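Local structure of NRPS (Penicillium fellutanum, 6NKI) at residues G21-T27 with V47-L53; A162-I166 with I283-T287; C260-D265 with L334-S339. The protein is a nonribosomal peptide synthetase portion with an NADP-binding Rossmann fold of the male sterility protein family, and holds NADPH dihydro-nicotinamide-adenine-dinucleotide phosphate in the model. All coordinates share one frame; numbering follows the deposited sequence.

Contact 1 of 3, residues G21-T27 with V47-L53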
ATOM      1  N   GLY A  21     -26.270   6.743  12.657  1.00176.55           N
ATOM      2  CA  GLY A  21     -25.453   6.811  11.461  1.00171.23           C
ATOM      3  C   GLY A  21     -24.633   8.086  11.380  1.00169.54           C
ATOM      4  O   GLY A  21     -24.706   8.934  12.269  1.00172.67           O
ATOM      5  N   LYS A  22     -23.857   8.227  10.305  1.00157.91           N
ATOM      6  CA  LYS A  22     -22.929   9.342  10.121  1.00150.65           C
ATOM      7  C   LYS A  22     -23.313  10.167   8.901  1.00144.55           C
ATOM      8  O   LYS A  22     -23.518   9.622   7.815  1.00135.55           O
ATOM      9  CB  LYS A  22     -21.495   8.843   9.963  1.00143.86           C
ATOM     10  CG  LYS A  22     -20.867   8.233  11.195  1.00140.73           C
ATOM     11  CD  LYS A  22     -20.443   9.309  12.179  1.00139.36           C
ATOM     12  CE  LYS A  22     -19.562   8.736  13.274  1.00137.71           C
ATOM     13  NZ  LYS A  22     -19.069   9.808  14.172  1.00138.57           N
ATOM     14  N   ARG A  23     -23.376  11.480   9.104  1.00144.50           N
ATOM     15  CA  ARG A  23     -23.660  12.422   7.999  1.00142.69           C
ATOM     16  C   ARG A  23     -22.470  13.377   7.922  1.00135.47           C
ATOM     17  O   ARG A  23     -22.130  13.968   8.963  1.00138.52           O
ATOM     18  CB  ARG A  23     -24.961  13.176   8.277  1.00152.09           C
ATOM     19  CG  ARG A  23     -26.217  12.336   8.101  1.00161.31           C
ATOM     20  CD  ARG A  23     -27.440  12.943   8.761  1.00170.07           C
ATOM     21  NE  ARG A  23     -28.643  12.525   8.059  1.00175.04           N
ATOM     22  CZ  ARG A  23     -29.456  11.556   8.459  1.00180.88           C
ATOM     23  NH1 ARG A  23     -29.204  10.903   9.581  1.00183.58           N
ATOM     24  NH2 ARG A  23     -30.521  11.249   7.742  1.00183.48           N
ATOM     25  N   LEU A  24     -21.853  13.499   6.747  1.00125.87           N
ATOM     26  CA  LEU A  24     -20.706  14.431   6.606  1.00115.45           C
ATOM     27  C   LEU A  24     -20.789  15.185   5.282  1.00 98.71           C
ATOM     28  O   LEU A  24     -21.522  14.761   4.380  1.00 96.87           O
ATOM     29  CB  LEU A  24     -19.356  13.747   6.843  1.00119.79           C
ATOM     30  CG  LEU A  24     -18.980  12.624   5.887  1.00124.99           C
ATOM     31  CD1 LEU A  24     -18.445  13.194   4.590  1.00130.26           C
ATOM     32  CD2 LEU A  24     -17.950  11.719   6.533  1.00126.72           C
ATOM     33  N   PHE A  25     -20.051  16.284   5.228  1.00 88.68           N
ATOM     34  CA  PHE A  25     -20.072  17.263   4.147  1.00 88.22           C
ATOM     35  C   PHE A  25     -18.713  17.329   3.472  1.00 88.75           C
ATOM     36  O   PHE A  25     -17.669  17.377   4.134  1.00 84.24           O
ATOM     37  CB  PHE A  25     -20.503  18.685   4.649  1.00 94.17           C
ATOM     38  CG  PHE A  25     -20.238  19.791   3.658  1.00 93.34           C
ATOM     39  CD1 PHE A  25     -21.008  19.921   2.500  1.00 93.12           C
ATOM     40  CD2 PHE A  25     -19.215  20.704   3.886  1.00 92.27           C
ATOM     41  CE1 PHE A  25     -20.747  20.933   1.581  1.00 93.72           C
ATOM     42  CE2 PHE A  25     -18.955  21.729   2.982  1.00 93.06           C
ATOM     43  CZ  PHE A  25     -19.721  21.843   1.832  1.00 95.84           C
ATOM     44  N   LEU A  26     -18.742  17.366   2.147  1.00 90.12           N
ATOM     45  CA  LEU A  26     -17.544  17.205   1.342  1.00 90.63           C
ATOM     46  C   LEU A  26     -17.528  18.233   0.228  1.00 89.20           C
ATOM     47  O   LEU A  26     -18.508  18.367  -0.505  1.00 83.52           O
ATOM     48  CB  LEU A  26     -17.495  15.796   0.727  1.00 91.76           C
ATOM     49  CG  LEU A  26     -16.322  15.410  -0.168  1.00 87.02           C
ATOM     50  CD1 LEU A  26     -15.051  15.354   0.666  1.00 85.62           C
ATOM     51  CD2 LEU A  26     -16.607  14.060  -0.859  1.00 84.69           C
ATOM     52  N   THR A  27     -16.401  18.913   0.072  1.00 95.39           N
ATOM     53  CA  THR A  27     -16.116  19.684  -1.127  1.00104.94           C
ATOM     54  C   THR A  27     -15.013  18.999  -1.934  1.00113.78           C
ATOM     55  O   THR A  27     -14.202  18.244  -1.387  1.00127.74           O
ATOM     56  CB  THR A  27     -15.716  21.123  -0.771  1.00110.08           C
ATOM     57  OG1 THR A  27     -15.398  21.838  -1.973  1.00116.45           O
ATOM     58  CG2 THR A  27     -14.542  21.145   0.195  1.00106.01           C
ATOM     59  N   VAL A  47     -21.395   5.891   7.656  1.00134.96           N
ATOM     60  CA  VAL A  47     -21.842   7.113   7.003  1.00122.32           C
ATOM     61  C   VAL A  47     -23.247   6.916   6.437  1.00122.99           C
ATOM     62  O   VAL A  47     -23.523   5.946   5.720  1.00120.55           O
ATOM     63  CB  VAL A  47     -20.826   7.549   5.937  1.00108.47           C
ATOM     64  CG1 VAL A  47     -20.655   6.485   4.930  1.00104.46           C
ATOM     65  CG2 VAL A  47     -21.293   8.819   5.258  1.00101.94           C
ATOM     66  N   SER A  48     -24.150   7.839   6.784  1.00125.22           N
ATOM     67  CA  SER A  48     -25.567   7.730   6.461  1.00129.71           C
ATOM     68  C   SER A  48     -25.987   8.594   5.282  1.00120.29           C
ATOM     69  O   SER A  48     -27.017   8.302   4.664  1.00121.98           O
ATOM     70  CB  SER A  48     -26.406   8.099   7.690  1.00141.10           C
ATOM     71  OG  SER A  48     -27.796   8.094   7.407  1.00152.77           O
ATOM     72  N   ILE A  49     -25.222   9.635   4.954  1.00113.20           N
ATOM     73  CA  ILE A  49     -25.521  10.506   3.820  1.00109.64           C
ATOM     74  C   ILE A  49     -24.231  11.286   3.577  1.00105.08           C
ATOM     75  O   ILE A  49     -23.448  11.497   4.512  1.00 87.74           O
ATOM     76  CB  ILE A  49     -26.731  11.440   4.107  1.00110.83           C
ATOM     77  CG1 ILE A  49     -27.539  11.775   2.842  1.00109.28           C
ATOM     78  CG2 ILE A  49     -26.279  12.773   4.666  1.00109.64           C
ATOM     79  CD1 ILE A  49     -28.478  10.673   2.355  1.00114.26           C
ATOM     80  N   VAL A  50     -23.971  11.718   2.346  1.00 86.34           N
ATOM     81  CA  VAL A  50     -22.866  12.643   2.114  1.00 91.68           C
ATOM     82  C   VAL A  50     -23.391  13.854   1.356  1.00 86.19           C
ATOM     83  O   VAL A  50     -24.125  13.709   0.371  1.00 86.63           O
ATOM     84  CB  VAL A  50     -21.688  11.991   1.354  1.00 91.03           C
ATOM     85  CG1 VAL A  50     -20.557  13.005   1.122  1.00 86.02           C
ATOM     86  CG2 VAL A  50     -21.170  10.775   2.102  1.00 89.31           C
ATOM     87  N   TYR A  51     -23.021  15.046   1.828  1.00 89.67           N
ATOM     88  CA  TYR A  51     -23.326  16.289   1.130  1.00 94.79           C
ATOM     89  C   TYR A  51     -22.077  16.729   0.386  1.00 91.52           C
ATOM     90  O   TYR A  51     -21.004  16.830   0.990  1.00 85.37           O
ATOM     91  CB  TYR A  51     -23.750  17.416   2.087  1.00 99.85           C
ATOM     92  CG  TYR A  51     -24.833  17.095   3.082  1.00 95.22           C
ATOM     93  CD1 TYR A  51     -26.124  16.812   2.668  1.00 97.17           C
ATOM     94  CD2 TYR A  51     -24.581  17.165   4.455  1.00 96.50           C
ATOM     95  CE1 TYR A  51     -27.146  16.550   3.606  1.00107.25           C
ATOM     96  CE2 TYR A  51     -25.593  16.896   5.395  1.00 99.62           C
ATOM     97  CZ  TYR A  51     -26.872  16.596   4.957  1.00101.50           C
ATOM     98  OH  TYR A  51     -27.869  16.325   5.858  1.00104.89           O
ATOM     99  N   VAL A  52     -22.213  17.016  -0.905  1.00 93.36           N
ATOM    100  CA  VAL A  52     -21.065  17.399  -1.724  1.00 94.19           C
ATOM    101  C   VAL A  52     -21.297  18.776  -2.365  1.00 95.00           C
ATOM    102  O   VAL A  52     -22.309  19.007  -3.046  1.00 88.96           O
ATOM    103  CB  VAL A  52     -20.728  16.326  -2.771  1.00 94.25           C
ATOM    104  CG1 VAL A  52     -20.319  15.060  -2.069  1.00 97.92           C
ATOM    105  CG2 VAL A  52     -21.907  16.033  -3.661  1.00103.10           C
ATOM    106  N   LEU A  53     -20.354  19.683  -2.113  1.00 95.11           N
ATOM    107  CA  LEU A  53     -20.268  20.939  -2.825  1.00 89.43           C
ATOM    108  C   LEU A  53     -20.166  20.669  -4.314  1.00105.74           C
ATOM    109  O   LEU A  53     -19.367  19.840  -4.756  1.00 98.76           O
ATOM    110  CB  LEU A  53     -19.046  21.728  -2.345  1.00 89.47           C
ATOM    111  CG  LEU A  53     -19.094  23.228  -2.711  1.00104.62           C
ATOM    112  CD1 LEU A  53     -20.322  23.905  -2.065  1.00105.56           C
ATOM    113  CD2 LEU A  53     -17.834  24.021  -2.344  1.00106.18           C
TER
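Leu24 to Leu26 and Val50 to Leu53 pair as parallel strands, the axes of 22-27 and 47-53 passing 4.2 Å apart at an angle of 25°. The ladder is regular here: Leu24 O accepts from Tyr51 N at 3.0 Å, Tyr51 O from Leu26 N at 2.6 Å, and Leu26 O from Leu53 N at 2.8 Å. Phe25 CA also turns its hydrogen to Tyr51 O. Earlier, a beta bulge shifts the register by one residue, Lys22 pairing with Val47 but Arg23 with Ile49. Lys22 O there meets Ile49 N in a weak bond, while its distance to Ser48 N is too short to be trusted.

On the face carrying Arg23, Phe25, Ile49 and Tyr51, the aliphatic arm of Arg23 passes Ile49, CG to CG2 at 3.5 Å. Its guanidinium lies with Ser48 OG over one face and Tyr51 OH at the edge. Phe25 and Tyr51 cross at about a right angle; Tyr51 CB sits in the plane of the Phe25 ring, 3.7 Å from Phe25 CD1. With Phe25 CG anti to the backbone N (chi1 167°), the ring reaches on to Leu53 CB. On the opposite face Leu24 CG stands between its backbone N and carbonyl carbon (chi1 62°), which brings its end nearer the partner strand, CD1 4.1 Å from Val50 CG1. Leu26 CD2 meets Val52 CG1 in the next pair.

Leu38 and Leu41 of helix 32-43 cover this aliphatic face, completing a beta-alpha-beta unit. Trp87 of strand 84-88 stacks on Tyr51 and meets the Phe25 ring, strand 122-125 flanks 22-27, and Leu53 approaches the bound NADPH at the C-terminal end of the strands.

Contact 2 of 3, residues A162-I166 with I283-T287; sequences ALTYI and IIHET
Ile283 touches the strand 162-166 with both its branches. Its CG2 meets Thr164 CG2 at 4.1 Å, methyl against methyl, while CG1, anti to the carbonyl carbon (chi1 -73°), carries CD1 onward to Ile166 CG1 at 4.3 Å. One branch is thus spent on the middle of the strand and the other on its C-terminal end. Glu286 adds little, the end of its side chain leading away from the strand. One turn after Ile283, with its N bonded to Ile283 O, Thr287 comes up against the strand from the same side of the helix. Its CB faces Thr164 OG1, and its own OG1 lies 3.6 Å from Ala162 CB. The two threonine hydroxyls are neighbours, yet their angle is too poor for a bond; Thr164 OG1 is instead satisfied by Thr227 OG1 of the adjoining strand 226-230. Thr287 also rests on Ala122 and Ile124 of strand 122-125, and Ile283 on Ile37 of helix 32-43.

The axes of strand 162-166 and helix segment 283-287 pass 8.7 Å apart, roughly antiparallel at 149°. Ile166 lies beside the bound NADPH. Leu163 and Tyr165 point to the other side of the sheet, where helix 136-156 packs. Helices over both faces of a parallel sheet make the three-layer alpha/beta/alpha sandwich of the Rossmann fold.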
ATOM      1  N   ALA A 162     -16.265  16.883  13.255  1.00105.96           N
ATOM      2  CA  ALA A 162     -14.874  16.647  12.874  1.00104.21           C
ATOM      3  C   ALA A 162     -14.521  17.386  11.580  1.00 99.62           C
ATOM      4  O   ALA A 162     -15.258  17.324  10.587  1.00 91.27           O
ATOM      5  CB  ALA A 162     -14.610  15.149  12.719  1.00104.49           C
ATOM      6  N   LEU A 163     -13.397  18.105  11.607  1.00 99.21           N
ATOM      7  CA  LEU A 163     -12.827  18.747  10.429  1.00101.63           C
ATOM      8  C   LEU A 163     -11.511  18.075  10.026  1.00 91.74           C
ATOM      9  O   LEU A 163     -10.682  17.738  10.879  1.00 91.55           O
ATOM     10  CB  LEU A 163     -12.577  20.243  10.673  1.00104.40           C
ATOM     11  CG  LEU A 163     -11.916  20.985   9.493  1.00 99.93           C
ATOM     12  CD1 LEU A 163     -12.819  21.152   8.270  1.00 96.86           C
ATOM     13  CD2 LEU A 163     -11.350  22.302   9.920  1.00102.86           C
ATOM     14  N   THR A 164     -11.314  17.889   8.726  1.00 87.21           N
ATOM     15  CA  THR A 164     -10.032  17.419   8.190  1.00 87.12           C
ATOM     16  C   THR A 164      -9.727  18.246   6.960  1.00 83.86           C
ATOM     17  O   THR A 164     -10.546  18.303   6.037  1.00 82.17           O
ATOM     18  CB  THR A 164     -10.027  15.915   7.827  1.00 82.21           C
ATOM     19  OG1 THR A 164     -10.284  15.115   8.981  1.00 80.30           O
ATOM     20  CG2 THR A 164      -8.691  15.507   7.269  1.00 79.69           C
ATOM     21  N   TYR A 165      -8.568  18.885   6.950  1.00 87.71           N
ATOM     22  CA  TYR A 165      -8.207  19.791   5.875  1.00 96.11           C
ATOM     23  C   TYR A 165      -7.021  19.240   5.114  1.00 96.51           C
ATOM     24  O   TYR A 165      -6.009  18.852   5.706  1.00 95.95           O
ATOM     25  CB  TYR A 165      -7.870  21.204   6.385  1.00 99.81           C
ATOM     26  CG  TYR A 165      -7.450  22.179   5.289  1.00100.30           C
ATOM     27  CD1 TYR A 165      -8.343  22.564   4.294  1.00103.78           C
ATOM     28  CD2 TYR A 165      -6.183  22.754   5.276  1.00106.57           C
ATOM     29  CE1 TYR A 165      -7.972  23.472   3.282  1.00105.27           C
ATOM     30  CE2 TYR A 165      -5.809  23.677   4.265  1.00111.39           C
ATOM     31  CZ  TYR A 165      -6.718  24.028   3.274  1.00109.18           C
ATOM     32  OH  TYR A 165      -6.384  24.911   2.267  1.00110.28           O
ATOM     33  N   ILE A 166      -7.147  19.282   3.786  1.00 94.83           N
ATOM     34  CA  ILE A 166      -6.089  18.801   2.859  1.00 97.61           C
ATOM     35  C   ILE A 166      -5.233  19.997   2.455  1.00 93.69           C
ATOM     36  O   ILE A 166      -5.731  20.855   1.731  1.00 91.52           O
ATOM     37  CB  ILE A 166      -6.740  18.185   1.613  1.00104.72           C
ATOM     38  CG1 ILE A 166      -7.847  17.195   1.968  1.00106.05           C
ATOM     39  CG2 ILE A 166      -5.690  17.565   0.717  1.00110.86           C
ATOM     40  CD1 ILE A 166      -8.816  16.962   0.835  1.00107.00           C
ATOM     41  N   ILE A 283      -7.410   9.665   4.967  1.00 73.82           N
ATOM     42  CA  ILE A 283      -8.168  10.848   5.352  1.00 80.56           C
ATOM     43  C   ILE A 283      -9.423  10.445   6.104  1.00 83.30           C
ATOM     44  O   ILE A 283      -9.768  11.053   7.124  1.00 79.71           O
ATOM     45  CB  ILE A 283      -8.491  11.725   4.122  1.00 81.13           C
ATOM     46  CG1 ILE A 283      -7.230  12.461   3.617  1.00 78.40           C
ATOM     47  CG2 ILE A 283      -9.585  12.713   4.460  1.00 85.41           C
ATOM     48  CD1 ILE A 283      -7.293  12.902   2.168  1.00 67.63           C
ATOM     49  N   ILE A 284     -10.114   9.442   5.573  1.00 83.01           N
ATOM     50  CA  ILE A 284     -11.376   8.954   6.187  1.00 83.46           C
ATOM     51  C   ILE A 284     -11.091   8.398   7.579  1.00 83.57           C
ATOM     52  O   ILE A 284     -11.829   8.724   8.486  1.00 92.02           O
ATOM     53  CB  ILE A 284     -12.025   7.908   5.277  1.00 84.42           C
ATOM     54  CG1 ILE A 284     -12.465   8.539   3.958  1.00 83.05           C
ATOM     55  CG2 ILE A 284     -13.171   7.224   5.992  1.00 72.19           C
ATOM     56  CD1 ILE A 284     -13.191   7.592   3.047  1.00 89.25           C
ATOM     57  N   HIS A 285     -10.026   7.631   7.759  1.00 81.04           N
ATOM     58  CA  HIS A 285      -9.777   7.093   9.118  1.00 81.27           C
ATOM     59  C   HIS A 285      -9.520   8.242  10.088  1.00 79.18           C
ATOM     60  O   HIS A 285     -10.050   8.204  11.197  1.00 79.11           O
ATOM     61  CB  HIS A 285      -8.592   6.128   9.114  1.00 75.12           C
ATOM     62  CG  HIS A 285      -8.079   5.822  10.478  1.00 76.07           C
ATOM     63  ND1 HIS A 285      -8.587   4.798  11.237  1.00 78.04           N
ATOM     64  CD2 HIS A 285      -7.114   6.400  11.218  1.00 77.12           C
ATOM     65  CE1 HIS A 285      -7.951   4.752  12.382  1.00 80.19           C
ATOM     66  NE2 HIS A 285      -7.050   5.726  12.399  1.00 79.66           N
ATOM     67  N   GLU A 286      -8.741   9.229   9.663  1.00 80.43           N
ATOM     68  CA  GLU A 286      -8.398  10.376  10.536  1.00 91.56           C
ATOM     69  C   GLU A 286      -9.661  11.156  10.904  1.00 90.45           C
ATOM     70  O   GLU A 286      -9.759  11.592  12.050  1.00 98.68           O
ATOM     71  CB  GLU A 286      -7.371  11.273   9.852  1.00 97.51           C
ATOM     72  CG  GLU A 286      -5.959  10.772  10.038  1.00103.89           C
ATOM     73  CD  GLU A 286      -5.701  10.259  11.440  1.00112.46           C
ATOM     74  OE1 GLU A 286      -6.415  10.688  12.346  1.00115.86           O
ATOM     75  OE2 GLU A 286      -4.794   9.430  11.615  1.00110.96           O
ATOM     76  N   THR A 287     -10.594  11.328   9.971  1.00 86.91           N
ATOM     77  CA  THR A 287     -11.807  12.106  10.314  1.00 95.50           C
ATOM     78  C   THR A 287     -12.919  11.209  10.866  1.00106.15           C
ATOM     79  O   THR A 287     -13.948  11.764  11.238  1.00116.24           O
ATOM     80  CB  THR A 287     -12.319  12.917   9.120  1.00 88.49           C
ATOM     81  OG1 THR A 287     -13.344  13.784   9.590  1.00 91.55           O
ATOM     82  CG2 THR A 287     -12.819  12.059   7.980  1.00 79.56           C
TER

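Contact 3 of 3, residues C260-D265 with L334-S339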
ATOM      1  N   CYS A 260      10.858  11.888 -26.747  1.00118.60           N
ATOM      2  CA  CYS A 260      11.682  10.676 -26.665  1.00120.27           C
ATOM      3  C   CYS A 260      12.956  10.915 -25.855  1.00119.97           C
ATOM      4  O   CYS A 260      13.965  10.223 -26.037  1.00122.49           O
ATOM      5  CB  CYS A 260      12.014  10.125 -28.059  1.00127.86           C
ATOM      6  SG  CYS A 260      10.581   9.527 -29.015  1.00128.74           S
ATOM      7  N   SER A 261      12.913  11.908 -24.964  1.00117.21           N
ATOM      8  CA  SER A 261      13.976  12.147 -24.000  1.00116.70           C
ATOM      9  C   SER A 261      13.360  12.637 -22.690  1.00113.12           C
ATOM     10  O   SER A 261      12.146  12.863 -22.589  1.00107.49           O
ATOM     11  CB  SER A 261      15.002  13.139 -24.545  1.00124.78           C
ATOM     12  OG  SER A 261      14.475  14.443 -24.658  1.00125.31           O
ATOM     13  N   TYR A 262      14.211  12.793 -21.679  1.00114.23           N
ATOM     14  CA  TYR A 262      13.768  13.244 -20.369  1.00113.24           C
ATOM     15  C   TYR A 262      14.950  13.896 -19.661  1.00110.18           C
ATOM     16  O   TYR A 262      16.095  13.799 -20.105  1.00113.59           O
ATOM     17  CB  TYR A 262      13.200  12.083 -19.540  1.00116.43           C
ATOM     18  CG  TYR A 262      14.255  11.095 -19.101  1.00127.43           C
ATOM     19  CD1 TYR A 262      14.634  10.034 -19.916  1.00128.18           C
ATOM     20  CD2 TYR A 262      14.881  11.222 -17.865  1.00132.02           C
ATOM     21  CE1 TYR A 262      15.614   9.130 -19.509  1.00129.39           C
ATOM     22  CE2 TYR A 262      15.856  10.330 -17.458  1.00130.62           C
ATOM     23  CZ  TYR A 262      16.217   9.287 -18.276  1.00130.52           C
ATOM     24  OH  TYR A 262      17.176   8.405 -17.839  1.00133.09           O
ATOM     25  N   ASN A 263      14.652  14.562 -18.549  1.00107.87           N
ATOM     26  CA  ASN A 263      15.688  15.163 -17.718  1.00110.18           C
ATOM     27  C   ASN A 263      16.259  14.117 -16.768  1.00111.35           C
ATOM     28  O   ASN A 263      15.535  13.565 -15.929  1.00108.53           O
ATOM     29  CB  ASN A 263      15.118  16.341 -16.941  1.00104.97           C
ATOM     30  CG  ASN A 263      16.162  17.052 -16.118  1.00114.97           C
ATOM     31  OD1 ASN A 263      17.342  16.704 -16.135  1.00109.49           O
ATOM     32  ND2 ASN A 263      15.723  18.044 -15.358  1.00113.18           N
ATOM     33  N   SER A 264      17.560  13.862 -16.886  1.00118.37           N
ATOM     34  CA  SER A 264      18.230  12.819 -16.117  1.00121.20           C
ATOM     35  C   SER A 264      19.227  13.367 -15.105  1.00118.54           C
ATOM     36  O   SER A 264      19.950  12.579 -14.478  1.00111.53           O
ATOM     37  CB  SER A 264      18.951  11.848 -17.057  1.00133.11           C
ATOM     38  OG  SER A 264      19.686  10.892 -16.312  1.00134.83           O
ATOM     39  N   ASP A 265      19.296  14.687 -14.927  1.00120.22           N
ATOM     40  CA  ASP A 265      20.306  15.261 -14.047  1.00126.66           C
ATOM     41  C   ASP A 265      19.869  15.311 -12.594  1.00125.10           C
ATOM     42  O   ASP A 265      20.615  15.820 -11.754  1.00131.65           O
ATOM     43  CB  ASP A 265      20.695  16.664 -14.523  1.00133.43           C
ATOM     44  CG  ASP A 265      21.480  16.637 -15.821  1.00137.96           C
ATOM     45  OD1 ASP A 265      22.126  15.595 -16.091  1.00140.66           O
ATOM     46  OD2 ASP A 265      21.463  17.649 -16.556  1.00138.95           O
ATOM     47  N   LEU A 334      13.932   5.995 -23.361  1.00128.04           N
ATOM     48  CA  LEU A 334      13.887   7.465 -23.557  1.00128.65           C
ATOM     49  C   LEU A 334      15.310   8.005 -23.492  1.00111.00           C
ATOM     50  O   LEU A 334      16.071   7.558 -22.629  1.00110.89           O
ATOM     51  CB  LEU A 334      13.069   8.093 -22.427  1.00103.80           C
ATOM     52  CG  LEU A 334      11.555   7.936 -22.503  1.00100.21           C
ATOM     53  CD1 LEU A 334      10.884   9.042 -21.719  1.00 97.28           C
ATOM     54  CD2 LEU A 334      11.079   7.957 -23.940  1.00102.15           C
ATOM     55  N   ILE A 335      15.637   8.963 -24.355  1.00114.05           N
ATOM     56  CA  ILE A 335      17.018   9.507 -24.318  1.00117.87           C
ATOM     57  C   ILE A 335      17.187  10.230 -22.992  1.00126.53           C
ATOM     58  O   ILE A 335      16.390  11.116 -22.718  1.00114.46           O
ATOM     59  CB  ILE A 335      17.222  10.483 -25.483  1.00143.07           C
ATOM     60  CG1 ILE A 335      16.819   9.853 -26.815  1.00144.53           C
ATOM     61  CG2 ILE A 335      18.651  10.987 -25.495  1.00126.98           C
ATOM     62  CD1 ILE A 335      16.478  10.860 -27.884  1.00152.56           C
ATOM     63  N   PRO A 336      18.232   9.939 -22.201  1.00126.27           N
ATOM     64  CA  PRO A 336      18.445  10.643 -20.954  1.00126.73           C
ATOM     65  C   PRO A 336      19.153  11.967 -21.240  1.00126.21           C
ATOM     66  O   PRO A 336      20.350  12.020 -21.170  1.00130.31           O
ATOM     67  CB  PRO A 336      19.418   9.732 -20.206  1.00131.61           C
ATOM     68  CG  PRO A 336      20.170   9.035 -21.299  1.00133.60           C
ATOM     69  CD  PRO A 336      19.149   8.831 -22.393  1.00127.95           C
ATOM     70  N   SER A 337      18.363  13.004 -21.519  1.00122.79           N
ATOM     71  CA  SER A 337      18.867  14.370 -21.814  1.00127.87           C
ATOM     72  C   SER A 337      19.233  15.102 -20.522  1.00127.42           C
ATOM     73  O   SER A 337      18.895  14.610 -19.444  1.00123.74           O
ATOM     74  CB  SER A 337      17.851  15.159 -22.588  1.00129.88           C
ATOM     75  OG  SER A 337      17.360  14.413 -23.687  1.00131.32           O
ATOM     76  N   SER A 338      19.959  16.212 -20.642  1.00133.88           N
ATOM     77  CA  SER A 338      20.293  17.028 -19.490  1.00135.88           C
ATOM     78  C   SER A 338      19.116  17.937 -19.158  1.00133.92           C
ATOM     79  O   SER A 338      18.128  18.017 -19.893  1.00132.54           O
ATOM     80  CB  SER A 338      21.555  17.857 -19.752  1.00141.57           C
ATOM     81  OG  SER A 338      21.321  18.880 -20.700  1.00134.52           O
ATOM     82  N   SER A 339      19.224  18.633 -18.028  1.00135.28           N
ATOM     83  CA  SER A 339      18.193  19.606 -17.691  1.00137.32           C
ATOM     84  C   SER A 339      18.185  20.765 -18.685  1.00136.15           C
ATOM     85  O   SER A 339      17.113  21.238 -19.082  1.00132.78           O
ATOM     86  CB  SER A 339      18.382  20.102 -16.256  1.00139.60           C
ATOM     87  OG  SER A 339      19.570  20.859 -16.115  1.00145.54           O
TER
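Ile335 O is approached from two strands: Tyr262 N bonds to it at 2.9 Å, Ser261 CA turns its hydrogen to it, and Ser337 N, two residues on, adds a weak bond around Pro336, the centre of an inverse gamma turn. Before it, Ile335 N binds Cys260 O at 2.7 Å; after it, Ser264 N binds Ser337 O at 3.0 Å. The bonds between Cys260-Ser264 and Ile335-Ser337 make 261-263 and 335-337 a short parallel pair.

Tyr262 CG lies between its own N and carbonyl carbon (chi1 70°), and the end of the side chain bends toward the second strand. One face of the ring takes a CH-pi contact from Pro336 CA, 4.0 Å from the centroid, while Leu334 O sits at the edge and Leu334 CB packs on CD1. Trp323 stacks on the same ring.

At the far end Asn263 OD1 receives Asp265 N at 3.1 Å in an Asx turn, and its ND2 is held by Gly371 O. Asp265 OD2 takes Ser339 N at 2.9 Å, met from above the carboxylate plane. Ser338 is the N-cap of helix 339-351, its OG bonded to Arg341 N. A carboxylate so near the N-terminal end of a helix would probably be favoured in its anionic form by the first-turn amides and the helix dipole.

In the fold
From the N terminus, contact 1 closes first: the chain leaves 21-27, forms helix 32-43 and returns at 47-53, a local loop completed before the other two open. Contact 2 opens at 162-166 and closes 117 residues later at helix 276-288. Within that span contact 3 opens at 260-265, and it closes at 334-339 after contact 2 has ended, so these two cross. Contacts 1 and 2 share the seven-stranded parallel sheet, their centres about 12 Å apart, and both come near the bound NADPH. Contact 3 lies on the opposite side of the chain's centre, its own centre about 39 Å from that of contact 2, tying two separate strands there into a small sheet.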